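Local coordinates for glyoxalase family protein, putative (Bacillus anthracis str., PDB 2QQZ), which is of unconfirmed function but belongs to the glyoxalase/bleomycin resistance/dioxygenase superfamily, whose members are often metal-dependent enzymes or drug-binding proteins, at the interface of chains A and B. Sequence-based numbering; all coordinates share one arbitrary frame. Chains: chain A/B, Glyoxalase family protein, putative.

The interface of chains A and B. Residues chain A 34, 36, 55-56, 77-81, 86, 121; chain B 7-10.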
ATOM      1  N   ILE A  34       3.817   9.317 -14.551  1.00 46.70           N
ATOM      2  CA  ILE A  34       4.561   9.381 -13.331  1.00 47.46           C
ATOM      3  C   ILE A  34       5.960   8.772 -13.497  1.00 46.65           C
ATOM      4  O   ILE A  34       6.852   8.995 -12.692  1.00 45.57           O
ATOM      5  CB  ILE A  34       3.741   8.956 -12.058  1.00 48.14           C
ATOM      6  CG1 ILE A  34       3.704   7.496 -11.864  1.00 53.65           C
ATOM      7  CG2 ILE A  34       2.336   9.598 -11.936  1.00 46.03           C
ATOM      8  CD1 ILE A  34       4.639   7.226 -10.713  1.00 64.24           C
HETATM    9  N   MSE A  36       6.940   5.324 -13.943  1.00 45.73           N
HETATM   10  CA  MSE A  36       7.353   4.048 -13.388  1.00 48.61           C
HETATM   11  C   MSE A  36       7.586   3.055 -14.527  1.00 47.86           C
HETATM   12  O   MSE A  36       6.975   3.167 -15.606  1.00 47.74           O
HETATM   13  CB  MSE A  36       6.303   3.475 -12.431  1.00 47.66           C
HETATM   14  CG  MSE A  36       6.119   4.267 -11.162  1.00 49.17           C
HETATM   15 SE   MSE A  36       4.695   3.513 -10.128  0.70 56.49          SE
HETATM   16  CE  MSE A  36       5.891   2.810  -8.890  1.00 54.12           C
ATOM     17  N   CYS A  55       8.621   0.260  -8.500  1.00 50.65           N
ATOM     18  CA  CYS A  55       9.079   1.457  -7.755  1.00 53.09           C
ATOM     19  C   CYS A  55      10.177   1.084  -6.755  1.00 53.37           C
ATOM     20  O   CYS A  55       9.878   0.553  -5.659  1.00 54.79           O
ATOM     21  CB  CYS A  55       7.916   2.160  -7.037  1.00 53.11           C
ATOM     22  SG  CYS A  55       6.692   1.083  -6.283  1.00 59.11           S
ATOM     23  N   GLY A  56      11.449   1.281  -7.118  1.00 52.56           N
ATOM     24  CA  GLY A  56      12.487   0.935  -6.184  1.00 51.33           C
ATOM     25  C   GLY A  56      12.424  -0.540  -5.911  1.00 51.77           C
ATOM     26  O   GLY A  56      12.223  -1.340  -6.840  1.00 52.14           O
ATOM     27  N   ALA A  77       1.674   5.461  -0.302  1.00 39.61           N
ATOM     28  CA  ALA A  77       2.506   6.673  -0.322  1.00 39.57           C
ATOM     29  C   ALA A  77       3.922   6.319  -0.799  1.00 38.97           C
ATOM     30  O   ALA A  77       4.581   5.426  -0.253  1.00 39.48           O
ATOM     31  CB  ALA A  77       2.516   7.393   1.033  1.00 37.60           C
ATOM     32  N   PHE A  78       4.322   6.993  -1.877  1.00 38.04           N
ATOM     33  CA  PHE A  78       5.600   6.772  -2.570  1.00 38.70           C
ATOM     34  C   PHE A  78       6.597   7.829  -2.195  1.00 37.55           C
ATOM     35  O   PHE A  78       6.259   8.998  -2.135  1.00 35.96           O
ATOM     36  CB  PHE A  78       5.387   6.783  -4.074  1.00 39.90           C
ATOM     37  CG  PHE A  78       4.468   5.721  -4.520  1.00 42.68           C
ATOM     38  CD1 PHE A  78       4.943   4.428  -4.718  1.00 44.95           C
ATOM     39  CD2 PHE A  78       3.133   5.981  -4.721  1.00 40.36           C
ATOM     40  CE1 PHE A  78       4.079   3.415  -5.137  1.00 44.91           C
ATOM     41  CE2 PHE A  78       2.267   4.954  -5.115  1.00 43.39           C
ATOM     42  CZ  PHE A  78       2.743   3.684  -5.324  1.00 42.70           C
ATOM     43  N   TYR A  79       7.818   7.391  -1.905  1.00 35.42           N
ATOM     44  CA  TYR A  79       8.921   8.300  -1.594  1.00 37.41           C
ATOM     45  C   TYR A  79       9.506   8.773  -2.922  1.00 37.13           C
ATOM     46  O   TYR A  79       9.779   7.931  -3.843  1.00 38.24           O
ATOM     47  CB  TYR A  79      10.000   7.636  -0.715  1.00 37.77           C
ATOM     48  CG  TYR A  79      10.917   8.698  -0.097  1.00 39.27           C
ATOM     49  CD1 TYR A  79      10.629   9.225   1.167  1.00 39.16           C
ATOM     50  CD2 TYR A  79      12.000   9.243  -0.812  1.00 38.62           C
ATOM     51  CE1 TYR A  79      11.430  10.208   1.734  1.00 37.67           C
ATOM     52  CE2 TYR A  79      12.812  10.275  -0.241  1.00 35.79           C
ATOM     53  CZ  TYR A  79      12.502  10.719   1.041  1.00 38.45           C
ATOM     54  OH  TYR A  79      13.221  11.706   1.661  1.00 39.83           O
ATOM     55  N   VAL A  80       9.686  10.102  -3.018  1.00 37.34           N
ATOM     56  CA  VAL A  80      10.164  10.808  -4.227  1.00 37.64           C
ATOM     57  C   VAL A  80      11.461  11.639  -3.969  1.00 38.61           C
ATOM     58  O   VAL A  80      11.516  12.420  -3.026  1.00 35.98           O
ATOM     59  CB  VAL A  80       8.997  11.697  -4.810  1.00 39.07           C
ATOM     60  CG1 VAL A  80       9.456  12.567  -5.894  1.00 41.16           C
ATOM     61  CG2 VAL A  80       7.799  10.800  -5.296  1.00 41.06           C
ATOM     62  N   LEU A  81      12.512  11.463  -4.787  1.00 35.67           N
ATOM     63  CA  LEU A  81      13.644  12.393  -4.782  1.00 38.05           C
ATOM     64  C   LEU A  81      13.276  13.671  -5.514  1.00 38.82           C
ATOM     65  O   LEU A  81      12.682  13.595  -6.607  1.00 39.98           O
ATOM     66  CB  LEU A  81      14.801  11.772  -5.526  1.00 38.15           C
ATOM     67  CG  LEU A  81      15.753  10.891  -4.753  1.00 41.69           C
ATOM     68  CD1 LEU A  81      16.906  10.377  -5.717  1.00 39.55           C
ATOM     69  CD2 LEU A  81      16.359  11.706  -3.607  1.00 41.69           C
ATOM     70  N   PHE A  86       9.529  16.990  -9.357  1.00 40.47           N
ATOM     71  CA  PHE A  86       8.575  15.954  -9.779  1.00 40.39           C
ATOM     72  C   PHE A  86       7.190  16.558  -9.907  1.00 41.52           C
ATOM     73  O   PHE A  86       6.526  16.359 -10.928  1.00 42.39           O
ATOM     74  CB  PHE A  86       8.568  14.831  -8.769  1.00 38.89           C
ATOM     75  CG  PHE A  86       7.546  13.761  -9.029  1.00 39.20           C
ATOM     76  CD1 PHE A  86       7.630  12.966 -10.172  1.00 39.21           C
ATOM     77  CD2 PHE A  86       6.561  13.490  -8.078  1.00 38.84           C
ATOM     78  CE1 PHE A  86       6.728  11.935 -10.393  1.00 40.49           C
ATOM     79  CE2 PHE A  86       5.666  12.468  -8.280  1.00 38.34           C
ATOM     80  CZ  PHE A  86       5.758  11.682  -9.447  1.00 37.04           C
ATOM     81  N   PHE A 121       2.549  11.268  -2.843  1.00 36.80           N
ATOM     82  CA  PHE A 121       3.983  11.418  -3.036  1.00 37.89           C
ATOM     83  C   PHE A 121       4.558  12.264  -1.910  1.00 39.14           C
ATOM     84  O   PHE A 121       3.962  13.307  -1.522  1.00 38.74           O
ATOM     85  CB  PHE A 121       4.230  12.018  -4.402  1.00 37.57           C
ATOM     86  CG  PHE A 121       3.697  11.165  -5.526  1.00 38.97           C
ATOM     87  CD1 PHE A 121       4.317   9.955  -5.861  1.00 39.19           C
ATOM     88  CD2 PHE A 121       2.559  11.540  -6.220  1.00 38.62           C
ATOM     89  CE1 PHE A 121       3.844   9.172  -6.900  1.00 38.61           C
ATOM     90  CE2 PHE A 121       2.079  10.745  -7.227  1.00 38.50           C
ATOM     91  CZ  PHE A 121       2.726   9.563  -7.564  1.00 39.29           C
TER
ATOM     92  N   TYR B   7      12.083   9.768 -10.498  1.00 41.19           N
ATOM     93  CA  TYR B   7      11.883  10.349  -9.176  1.00 40.03           C
ATOM     94  C   TYR B   7      11.410   9.397  -8.102  1.00 39.38           C
ATOM     95  O   TYR B   7      11.719   9.619  -6.954  1.00 37.86           O
ATOM     96  CB  TYR B   7      10.851  11.471  -9.257  1.00 39.63           C
ATOM     97  CG  TYR B   7      11.222  12.569 -10.223  1.00 38.72           C
ATOM     98  CD1 TYR B   7      12.078  13.606  -9.846  1.00 37.41           C
ATOM     99  CD2 TYR B   7      10.696  12.581 -11.523  1.00 40.09           C
ATOM    100  CE1 TYR B   7      12.409  14.611 -10.733  1.00 37.73           C
ATOM    101  CE2 TYR B   7      11.016  13.587 -12.409  1.00 36.82           C
ATOM    102  CZ  TYR B   7      11.852  14.599 -12.010  1.00 39.37           C
ATOM    103  OH  TYR B   7      12.174  15.572 -12.932  1.00 40.08           O
ATOM    104  N   ILE B   8      10.637   8.369  -8.464  1.00 39.07           N
ATOM    105  CA  ILE B   8      10.001   7.496  -7.451  1.00 39.58           C
ATOM    106  C   ILE B   8      10.989   6.474  -6.966  1.00 39.85           C
ATOM    107  O   ILE B   8      11.606   5.743  -7.757  1.00 41.53           O
ATOM    108  CB  ILE B   8       8.698   6.829  -7.957  1.00 40.06           C
ATOM    109  CG1 ILE B   8       7.664   7.928  -8.225  1.00 41.94           C
ATOM    110  CG2 ILE B   8       8.178   5.814  -6.928  1.00 39.85           C
ATOM    111  CD1 ILE B   8       6.633   7.593  -9.207  1.00 47.32           C
ATOM    112  N   GLN B   9      11.167   6.432  -5.663  1.00 39.01           N
ATOM    113  CA  GLN B   9      12.220   5.633  -5.070  1.00 40.08           C
ATOM    114  C   GLN B   9      11.689   4.369  -4.411  1.00 40.77           C
ATOM    115  O   GLN B   9      12.470   3.452  -4.197  1.00 41.35           O
ATOM    116  CB  GLN B   9      12.963   6.475  -4.052  1.00 40.09           C
ATOM    117  CG  GLN B   9      13.713   7.693  -4.711  1.00 41.92           C
ATOM    118  CD  GLN B   9      14.673   7.262  -5.853  1.00 42.67           C
ATOM    119  OE1 GLN B   9      15.478   6.336  -5.702  1.00 47.12           O
ATOM    120  NE2 GLN B   9      14.599   7.951  -6.991  1.00 44.93           N
ATOM    121  N   GLY B  10      10.400   4.327  -4.078  1.00 37.21           N
ATOM    122  CA  GLY B  10       9.808   3.134  -3.483  1.00 37.75           C
ATOM    123  C   GLY B  10       8.550   3.501  -2.744  1.00 38.69           C
ATOM    124  O   GLY B  10       8.119   4.683  -2.775  1.00 38.79           O
TER
HETATM  125  O   HOH W   1       9.605   9.195 -12.176  1.00 50.22           O
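The start of strand 8-18 of chain B, with B:Tyr7 just before it, lies antiparallel along strand 76-80 of chain A, flanked by helix 83-92, the loop after helix 23-33 and the end of strand 51-55. It illustrates how two subunits can join by strand addition, in which backbone pairing sets the register and side chains fill the core. A:Tyr79 pairs through both its backbone groups: its N donates to B:Gly10 O at 2.9 Å, in the carbonyl plane, and its O receives B:Gln9 N at 2.7 Å, almost straight (169° at H). A:Leu81 N extends the ladder to B:Tyr7 O at 3.0 Å.

B:Ile8 plugs into chain A. With CG1 beside its backbone N (chi1 -64°), it sends CD1 among A:Ile34, A:Met36, a selenomethionine, and the ring of A:Phe121, while CG2 lies 3.7 Å from A:Cys55 CB. A:Phe86 crosses the B:Tyr7 ring obliquely, its CB over one face, offset toward the rim, and its CD1 3.4 Å from B:Tyr7 CD2. On the face of the strand opposite B:Ile8, B:Gln9, bent at chi2, crosses A:Leu81 obliquely, CG to CG at 3.8 Å. A water links A:Ile34 O to B:Tyr7 N.

The patch thus continues a chain A sheet with a chain B strand, beside A:Phe86 on its helix; a two-fold twin repeats it with the chains exchanged, consistent with a dimer, though the structure alone does not show that it forms in solution.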